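Local coordinates for enoyl-CoA hydratase (Mycobacterium tuberculosis, PDB 5KJP), which probably catalyses the reversible hydration of 2-trans-enoyl-CoA thioesters to 3-hydroxyacyl-CoA, as a crotonase-superfamily enzyme of fatty acid metabolism, at residues 47-52 against 92-96; 121-127 against 153-157. The contacts are given in a common frame with arbitrary orientation. Residues are numbered along the deposited sequence.

Contact 1. Residues 47-52 against 92-96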
loop_
_atom_site.group_PDB
_atom_site.type_symbol
_atom_site.label_atom_id
_atom_site.label_comp_id
_atom_site.label_asym_id
_atom_site.label_seq_id
_atom_site.Cartn_x
_atom_site.Cartn_y
_atom_site.Cartn_z
ATOM N N LEU A 47 11.921 -18.956 -20.344
ATOM C CA LEU A 47 11.596 -17.651 -19.774
ATOM C C LEU A 47 12.858 -16.866 -19.427
ATOM O O LEU A 47 12.940 -15.666 -19.694
ATOM C CB LEU A 47 10.715 -17.813 -18.529
ATOM C CG LEU A 47 9.294 -18.309 -18.805
ATOM C CD1 LEU A 47 8.528 -18.570 -17.509
ATOM C CD2 LEU A 47 8.555 -17.305 -19.680
ATOM N N ALA A 48 13.835 -17.547 -18.832
ATOM C CA ALA A 48 15.086 -16.900 -18.449
ATOM C C ALA A 48 15.826 -16.389 -19.683
ATOM O O ALA A 48 16.335 -15.265 -19.691
ATOM C CB ALA A 48 15.964 -17.859 -17.658
ATOM N N ASP A 49 15.870 -17.215 -20.725
ATOM C CA ASP A 49 16.512 -16.833 -21.977
ATOM C C ASP A 49 15.837 -15.612 -22.602
ATOM O O ASP A 49 16.509 -14.722 -23.126
ATOM C CB ASP A 49 16.490 -17.994 -22.972
ATOM C CG ASP A 49 17.446 -19.121 -22.592
ATOM O OD1 ASP A 49 18.337 -18.913 -21.735
ATOM O OD2 ASP A 49 17.306 -20.221 -23.170
ATOM N N ALA A 50 14.506 -15.578 -22.547
ATOM C CA ALA A 50 13.739 -14.463 -23.105
ATOM C C ALA A 50 14.036 -13.155 -22.368
ATOM O O ALA A 50 14.181 -12.100 -22.989
ATOM C CB ALA A 50 12.245 -14.774 -23.059
HETATM N N MSE A 51 14.125 -13.222 -21.043
HETATM C CA MSE A 51 14.446 -12.037 -20.253
HETATM C C MSE A 51 15.876 -11.564 -20.540
HETATM O O MSE A 51 16.133 -10.352 -20.590
HETATM C CB MSE A 51 14.252 -12.309 -18.755
HETATM C CG MSE A 51 12.816 -12.643 -18.349
HETATM SE SE MSE A 51 11.448 -11.434 -19.088
HETATM C CE MSE A 51 9.895 -12.599 -18.824
ATOM N N ASP A 52 16.797 -12.509 -20.739
ATOM C CA ASP A 52 18.169 -12.172 -21.130
ATOM C C ASP A 52 18.169 -11.472 -22.479
ATOM O O ASP A 52 18.901 -10.500 -22.693
ATOM C CB ASP A 52 19.068 -13.416 -21.201
ATOM C CG ASP A 52 19.326 -14.037 -19.841
ATOM O OD1 ASP A 52 19.045 -13.381 -18.816
ATOM O OD2 ASP A 52 19.816 -15.185 -19.795
ATOM N N ARG A 92 17.607 -17.466 -10.365
ATOM C CA ARG A 92 16.554 -16.989 -11.259
ATOM C C ARG A 92 15.159 -17.313 -10.741
ATOM O O ARG A 92 14.208 -16.585 -11.019
ATOM C CB ARG A 92 16.723 -17.588 -12.656
ATOM C CG ARG A 92 17.988 -17.164 -13.391
ATOM C CD ARG A 92 18.070 -17.866 -14.738
ATOM N NE ARG A 92 19.273 -17.522 -15.498
ATOM C CZ ARG A 92 19.408 -16.426 -16.241
ATOM N NH1 ARG A 92 18.420 -15.542 -16.325
ATOM N NH2 ARG A 92 20.539 -16.211 -16.902
ATOM N N GLY A 93 15.040 -18.417 -10.012
ATOM C CA GLY A 93 13.758 -18.857 -9.487
ATOM C C GLY A 93 12.920 -19.579 -10.529
ATOM O O GLY A 93 13.437 -20.345 -11.346
ATOM N N LEU A 94 11.613 -19.340 -10.491
ATOM C CA LEU A 94 10.706 -19.929 -11.457
ATOM C C LEU A 94 10.752 -19.090 -12.721
ATOM O O LEU A 94 10.000 -18.126 -12.869
ATOM C CB LEU A 94 9.281 -20.005 -10.896
ATOM C CG LEU A 94 8.288 -20.902 -11.640
ATOM C CD1 LEU A 94 8.662 -22.370 -11.466
ATOM C CD2 LEU A 94 6.852 -20.635 -11.182
ATOM N N GLY A 95 11.661 -19.438 -13.623
ATOM C CA GLY A 95 11.883 -18.636 -14.808
ATOM C C GLY A 95 12.672 -17.375 -14.500
ATOM O O GLY A 95 13.838 -17.263 -14.875
ATOM N N PHE A 96 12.040 -16.433 -13.804
ATOM C CA PHE A 96 12.661 -15.144 -13.525
ATOM C C PHE A 96 12.146 -14.510 -12.225
ATOM O O PHE A 96 12.401 -13.337 -11.965
ATOM C CB PHE A 96 12.421 -14.182 -14.698
ATOM C CG PHE A 96 10.964 -13.897 -14.960
ATOM C CD1 PHE A 96 10.197 -14.763 -15.733
ATOM C CD2 PHE A 96 10.353 -12.774 -14.413
ATOM C CE1 PHE A 96 8.849 -14.509 -15.960
ATOM C CE2 PHE A 96 9.008 -12.514 -14.636
ATOM C CZ PHE A 96 8.252 -13.379 -15.410
#

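Contact 2. Residues 121-127 against 153-157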
loop_
_atom_site.group_PDB
_atom_site.type_symbol
_atom_site.label_atom_id
_atom_site.label_comp_id
_atom_site.label_asym_id
_atom_site.label_seq_id
_atom_site.Cartn_x
_atom_site.Cartn_y
_atom_site.Cartn_z
ATOM N N ALA A 121 3.247 -13.439 -12.782
ATOM C CA ALA A 121 2.586 -12.155 -13.015
ATOM C C ALA A 121 3.098 -11.091 -12.041
ATOM O O ALA A 121 3.306 -9.944 -12.425
ATOM C CB ALA A 121 1.063 -12.302 -12.905
ATOM N N LEU A 122 3.311 -11.482 -10.788
ATOM C CA LEU A 122 3.809 -10.558 -9.764
ATOM C C LEU A 122 5.243 -10.118 -10.023
ATOM O O LEU A 122 5.655 -9.040 -9.599
ATOM C CB LEU A 122 3.715 -11.200 -8.372
ATOM C CG LEU A 122 2.294 -11.286 -7.826
ATOM C CD1 LEU A 122 2.253 -12.167 -6.589
ATOM C CD2 LEU A 122 1.785 -9.882 -7.499
ATOM N N ALA A 123 6.007 -10.957 -10.714
ATOM C CA ALA A 123 7.385 -10.613 -11.049
ATOM C C ALA A 123 7.442 -9.641 -12.230
ATOM O O ALA A 123 8.469 -9.007 -12.467
ATOM C CB ALA A 123 8.186 -11.868 -11.353
ATOM N N ALA A 124 6.343 -9.541 -12.973
ATOM C CA ALA A 124 6.208 -8.522 -14.011
ATOM C C ALA A 124 5.898 -7.176 -13.356
ATOM O O ALA A 124 5.612 -7.115 -12.165
ATOM C CB ALA A 124 5.113 -8.900 -15.013
ATOM N N ASP A 125 5.953 -6.100 -14.135
ATOM C CA ASP A 125 5.739 -4.759 -13.599
ATOM C C ASP A 125 4.289 -4.334 -13.700
ATOM O O ASP A 125 3.788 -3.572 -12.873
ATOM C CB ASP A 125 6.610 -3.760 -14.346
ATOM C CG ASP A 125 8.063 -4.138 -14.310
ATOM O OD1 ASP A 125 8.603 -4.277 -13.190
ATOM O OD2 ASP A 125 8.649 -4.328 -15.393
ATOM N N LEU A 126 3.635 -4.820 -14.745
ATOM C CA LEU A 126 2.287 -4.407 -15.081
ATOM C C LEU A 126 1.500 -5.641 -15.477
ATOM O O LEU A 126 2.064 -6.591 -16.033
ATOM C CB LEU A 126 2.301 -3.395 -16.226
ATOM C CG LEU A 126 3.154 -2.143 -16.025
ATOM C CD1 LEU A 126 3.274 -1.350 -17.307
ATOM C CD2 LEU A 126 2.542 -1.284 -14.927
ATOM N N ILE A 127 0.203 -5.630 -15.186
ATOM C CA ILE A 127 -0.654 -6.746 -15.550
ATOM C C ILE A 127 -1.873 -6.278 -16.336
ATOM O O ILE A 127 -2.626 -5.402 -15.898
ATOM C CB ILE A 127 -1.122 -7.530 -14.302
ATOM C CG1 ILE A 127 0.083 -8.099 -13.539
ATOM C CG2 ILE A 127 -2.095 -8.648 -14.709
ATOM C CD1 ILE A 127 -0.273 -8.748 -12.192
ATOM N N ARG A 153 5.516 -10.292 -2.667
ATOM C CA ARG A 153 5.076 -9.237 -3.575
ATOM C C ARG A 153 3.580 -8.918 -3.506
ATOM O O ARG A 153 3.201 -7.753 -3.621
ATOM C CB ARG A 153 5.459 -9.600 -5.011
ATOM C CG ARG A 153 6.966 -9.561 -5.237
ATOM C CD ARG A 153 7.379 -10.095 -6.607
ATOM N NE ARG A 153 8.821 -9.930 -6.789
ATOM C CZ ARG A 153 9.641 -10.876 -7.237
ATOM N NH1 ARG A 153 9.168 -12.070 -7.563
ATOM N NH2 ARG A 153 10.940 -10.620 -7.358
ATOM N N LEU A 154 2.731 -9.928 -3.326
ATOM C CA LEU A 154 1.291 -9.669 -3.289
ATOM C C LEU A 154 0.883 -8.622 -2.241
ATOM O O LEU A 154 0.094 -7.737 -2.565
ATOM C CB LEU A 154 0.502 -10.963 -3.061
ATOM C CG LEU A 154 -1.002 -10.840 -3.320
ATOM C CD1 LEU A 154 -1.285 -10.352 -4.738
ATOM C CD2 LEU A 154 -1.688 -12.180 -3.062
ATOM N N PRO A 155 1.411 -8.702 -0.997
ATOM C CA PRO A 155 1.025 -7.667 -0.025
ATOM C C PRO A 155 1.514 -6.268 -0.394
ATOM O O PRO A 155 1.097 -5.292 0.226
ATOM C CB PRO A 155 1.688 -8.135 1.278
ATOM C CG PRO A 155 1.944 -9.600 1.082
ATOM C CD PRO A 155 2.292 -9.709 -0.379
ATOM N N GLU A 156 2.389 -6.171 -1.383
ATOM C CA GLU A 156 2.874 -4.873 -1.826
ATOM C C GLU A 156 2.098 -4.363 -3.031
ATOM O O GLU A 156 2.236 -3.200 -3.407
ATOM C CB GLU A 156 4.360 -4.939 -2.171
ATOM C CG GLU A 156 5.255 -5.324 -1.014
ATOM C CD GLU A 156 6.708 -5.465 -1.439
ATOM O OE1 GLU A 156 6.975 -5.428 -2.660
ATOM O OE2 GLU A 156 7.577 -5.604 -0.555
ATOM N N ARG A 157 1.286 -5.224 -3.635
ATOM C CA ARG A 157 0.547 -4.868 -4.843
ATOM C C ARG A 157 -0.925 -4.586 -4.555
ATOM O O ARG A 157 -1.555 -3.787 -5.243
ATOM C CB ARG A 157 0.666 -5.982 -5.886
ATOM C CG ARG A 157 2.054 -6.116 -6.509
ATOM C CD ARG A 157 2.258 -5.142 -7.674
ATOM N NE ARG A 157 2.071 -5.775 -8.985
ATOM C CZ ARG A 157 2.976 -6.553 -9.581
ATOM N NH1 ARG A 157 4.131 -6.803 -8.978
ATOM N NH2 ARG A 157 2.722 -7.088 -10.778
#

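Contact 1. Residues 47-52 against 92-96
A loop with little regular structure can lie against a helix when a few of its residues meet one helical face, and residues 92-96 against 47-52 illustrate this. First, the extended Arg-92 side chain runs beside the helix, with CD 3.6 Å from Ala-48 CB, and its guanidinium reaches Asp-52, one turn on, in a salt bridge (NH2 to OD2, 3.2 Å) whose two hydrogen bonds are weak. With Gly-93, Arg-92 forms a classic beta bulge opposite strand 88-89. Leu-94, the centre of an inverse gamma turn, points away from the helix and packs on Val-39, Met-76 and Val-87. The turn brings Gly-95 close: its CA lies 4.0 Å from Leu-47 CB, and a CB would clash with Leu-47 CD1, so glycine suits the space and the positive phi. Phe-96 then turns its ring to the helix. Selenomethionine Met-51 lays CE over the ring face, 3.8 Å from the centroid, a CH-pi contact, and SE, 4.8 Å from it, adds a Met-aromatic contact, while Leu-47 CB meets the ring edge. From this apolar end, Leu-47 and Met-51 also pack on Ile-28 of strand 25-30, and Phe-96 continues to Leu-105 of strand 105-109 and Leu-120 of helix 116-123.

Contact 2. Residues 121-127 against 153-157
Backbone carbonyls at the C-terminal end of a helix often lack helical partners, and an arginine can supply donors. Arg-157, given in one of two conformers, bends its chain (chi2 m, chi3 near -99°) to bring the guanidinium beside the C-terminal end of helix 116-123. Its NH1 donates to Leu-122 O at 2.8 Å; NH2 adds weak hydrogen bonds to Ala-121 O (3.3 Å) and Ala-124 O (3.2 Å), a carbonyl of the following turn. Leu-122, in the mt rotamer, places CD2 over one face of this guanidinium and CD1 4.1 Å from Leu-154 CB. Both arginines have chi1 in m, but in Arg-153 chi2 and chi3 are t, so the straight chain passes Leu-122 O (CD at 3.6 Å), and the guanidinium lays one face over Ala-123 CA while donating from NH1 to Thr-97 O. The contact sets helix 150-157 against the turn joining helix 116-123 to strand 126-130, paired with strand 105-109; Leu-154 meets helix 160-169, and Tyr-160 of the second subunit packs on Arg-157.

In the fold
Contacts 1 and 2 are both buried, and their centres lie about 16 Å apart. Contact 2 is nearer the middle of the chain, about 7 Å from its centre against 11 Å, and neighbouring subunits reach it, whereas no other chain touches contact 1. The two meet where Phe-96 CE2 approaches Ala-123 CB at 3.4 Å; helix 116-123, whose end belongs to contact 2, also receives Leu-47 and Phe-96 of contact 1, and both contacts pack on strand 105-109. Buried area is similar, but the chemistry differs. Contact 1 joins an aromatic-apolar cluster to a salt bridge at its more exposed margin; in contact 2 a buried arginine serves backbone carbonyls in the interior.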